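Local structure of adenosine kinase, putative (Trypanosoma brucei, 3OTX) at residues 157-160 with 161-164. The protein probably catalyses the magnesium-dependent transfer of a phosphate from ATP to adenosine, yielding AMP and ADP in purine salvage. The protein carries 1 engineered substitution. Residues are numbered along the deposited sequence; the frame is centred on the assembly and turned at random.
Sequences VRAM and DESR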
ATOM      1  N   VAL A 157      -2.166   7.353 -19.635  1.00 19.02           N
ATOM      2  CA  VAL A 157      -0.958   7.045 -20.436  1.00 19.93           C
ATOM      3  C   VAL A 157       0.076   8.170 -20.292  1.00 19.38           C
ATOM      4  O   VAL A 157       1.282   7.913 -20.180  1.00 17.89           O
ATOM      5  CB  VAL A 157      -1.315   6.761 -21.900  1.00 21.85           C
ATOM      6  CG1 VAL A 157      -0.043   6.602 -22.737  1.00 26.81           C
ATOM      7  CG2 VAL A 157      -2.184   5.498 -21.990  1.00 23.88           C
ATOM      8  N   ARG A 158      -0.403   9.411 -20.257  1.00 17.50           N
ATOM      9  CA  ARG A 158       0.463  10.567 -20.019  1.00 20.18           C
ATOM     10  C   ARG A 158       1.151  10.431 -18.679  1.00 18.43           C
ATOM     11  O   ARG A 158       2.368  10.613 -18.577  1.00 19.92           O
ATOM     12  CB  ARG A 158      -0.372  11.854 -20.063  1.00 24.51           C
ATOM     13  CG  ARG A 158       0.362  13.114 -19.599  1.00 39.89           C
ATOM     14  CD  ARG A 158      -0.634  14.259 -19.423  1.00 56.60           C
ATOM     15  NE  ARG A 158      -0.008  15.500 -18.967  1.00 67.27           N
ATOM     16  CZ  ARG A 158      -0.656  16.653 -18.794  1.00 70.67           C
ATOM     17  NH1 ARG A 158      -1.958  16.739 -19.040  1.00 71.01           N
ATOM     18  NH2 ARG A 158       0.002  17.728 -18.376  1.00 69.55           N
ATOM     19  N   ALA A 159       0.399  10.074 -17.650  1.00 19.07           N
ATOM     20  CA  ALA A 159       1.009   9.886 -16.325  1.00 16.99           C
ATOM     21  C   ALA A 159       2.038   8.774 -16.291  1.00 15.92           C
ATOM     22  O   ALA A 159       3.114   8.921 -15.680  1.00 18.58           O
ATOM     23  CB  ALA A 159      -0.078   9.648 -15.264  1.00 15.14           C
ATOM     24  N   MET A 160       1.736   7.661 -16.957  1.00 17.06           N
ATOM     25  CA  MET A 160       2.704   6.582 -17.024  1.00 16.07           C
ATOM     26  C   MET A 160       3.950   7.025 -17.817  1.00 15.28           C
ATOM     27  O   MET A 160       5.071   6.757 -17.388  1.00 14.98           O
ATOM     28  CB  MET A 160       2.097   5.344 -17.664  1.00 14.76           C
ATOM     29  CG  MET A 160       1.082   4.629 -16.778  1.00 17.34           C
ATOM     30  SD  MET A 160       0.848   2.932 -17.410  1.00 20.43           S
ATOM     31  CE  MET A 160      -0.282   2.301 -16.157  1.00 19.02           C
ATOM     32  N   ASP A 161       3.749   7.713 -18.937  1.00 17.42           N
ATOM     33  CA  ASP A 161       4.898   8.138 -19.752  1.00 15.11           C
ATOM     34  C   ASP A 161       5.839   9.076 -19.020  1.00 18.01           C
ATOM     35  O   ASP A 161       7.028   9.055 -19.276  1.00 21.82           O
ATOM     36  CB  ASP A 161       4.484   8.776 -21.079  1.00 16.36           C
ATOM     37  CG  ASP A 161       3.926   7.756 -22.066  1.00 19.48           C
ATOM     38  OD1 ASP A 161       4.263   6.549 -21.938  1.00 24.54           O
ATOM     39  OD2 ASP A 161       3.159   8.148 -22.953  1.00 21.72           O
ATOM     40  N   GLU A 162       5.295   9.883 -18.099  1.00 18.94           N
ATOM     41  CA  GLU A 162       6.136  10.862 -17.392  1.00 21.20           C
ATOM     42  C   GLU A 162       6.748  10.329 -16.075  1.00 17.36           C
ATOM     43  O   GLU A 162       7.647  10.955 -15.493  1.00 20.59           O
ATOM     44  CB  GLU A 162       5.362  12.170 -17.170  1.00 25.64           C
ATOM     45  CG  GLU A 162       4.267  12.037 -16.150  1.00 37.40           C
ATOM     46  CD  GLU A 162       3.253  13.172 -16.169  1.00 47.17           C
ATOM     47  OE1 GLU A 162       3.377  14.121 -16.979  1.00 45.15           O
ATOM     48  OE2 GLU A 162       2.308  13.090 -15.362  1.00 41.26           O
ATOM     49  N   SER A 163       6.262   9.174 -15.612  1.00 14.82           N
ATOM     50  CA  SER A 163       6.708   8.585 -14.332  1.00 12.49           C
ATOM     51  C   SER A 163       7.911   7.681 -14.526  1.00 13.97           C
ATOM     52  O   SER A 163       8.121   7.113 -15.627  1.00 17.24           O
ATOM     53  CB  SER A 163       5.558   7.784 -13.680  1.00 14.84           C
ATOM     54  OG  SER A 163       4.462   8.650 -13.419  1.00 17.37           O
ATOM     55  N   ARG A 164       8.703   7.534 -13.467  1.00 14.73           N
ATOM     56  CA  ARG A 164       9.869   6.630 -13.521  1.00 14.74           C
ATOM     57  C   ARG A 164       9.844   5.578 -12.420  1.00 14.55           C
ATOM     58  O   ARG A 164      10.602   4.619 -12.471  1.00 18.74           O
ATOM     59  CB  ARG A 164      11.198   7.397 -13.504  1.00 17.68           C
ATOM     60  CG  ARG A 164      11.392   8.284 -14.702  1.00 20.17           C
ATOM     61  CD  ARG A 164      11.499   7.446 -15.985  1.00 18.30           C
ATOM     62  NE  ARG A 164      11.735   8.279 -17.159  1.00 21.14           N
ATOM     63  CZ  ARG A 164      10.767   8.781 -17.937  1.00 22.73           C
ATOM     64  NH1 ARG A 164       9.470   8.527 -17.679  1.00 21.44           N
ATOM     65  NH2 ARG A 164      11.120   9.535 -18.980  1.00 27.74           N
TER
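S163 closes the last turn of a helix with its hydroxyl: OG donates to A159 O over 2.6 Å. With OG beside its own backbone N (chi1 -61°), the hydroxyl reaches back to a carbonyl near the helix end, and a small polar residue suits this buried place. The backbone bonds change here too. D161 N still makes a regular, fairly straight bond to V157 O (2.8 Å), and E162 N bonds to R158 O. S163 N, however, turns to M160 O at 3.2 Å, approaching from above the carbonyl plane, and keeps just a weak bond to A159 O.

R164 NH1 bonds back to D161 O (3.0 Å), near the C-terminal end of the helix, and to S163 O (2.8 Å) just beyond it, each lying in the guanidinium plane. A positive charge at this end is probably favourable with respect to the helix dipole.

Among the side chains, V157 and D161 run side by side, the methyl CG1 lying 3.6 Å from OD2. E162 folds back over the preceding turn, its CG wedged between its own N and carbonyl carbon (chi1 71°). OE1 remains 4.2 Å from R158 NE, beyond a salt bridge, with the two planes 66° apart. Acidic residues suit these partly exposed positions: D161 OD1 pairs with K186 and E162 OE2 with R9.

The buried, nonpolar M160 packs on helix 177-189 and on Y11 of strand 10-13, and small A159 fits against T87 of strand 86-89. R164, just before strand 165-169, makes backbone hydrogen bonds to R9 and L193 as the ribokinase-like chain passes from helix to strand.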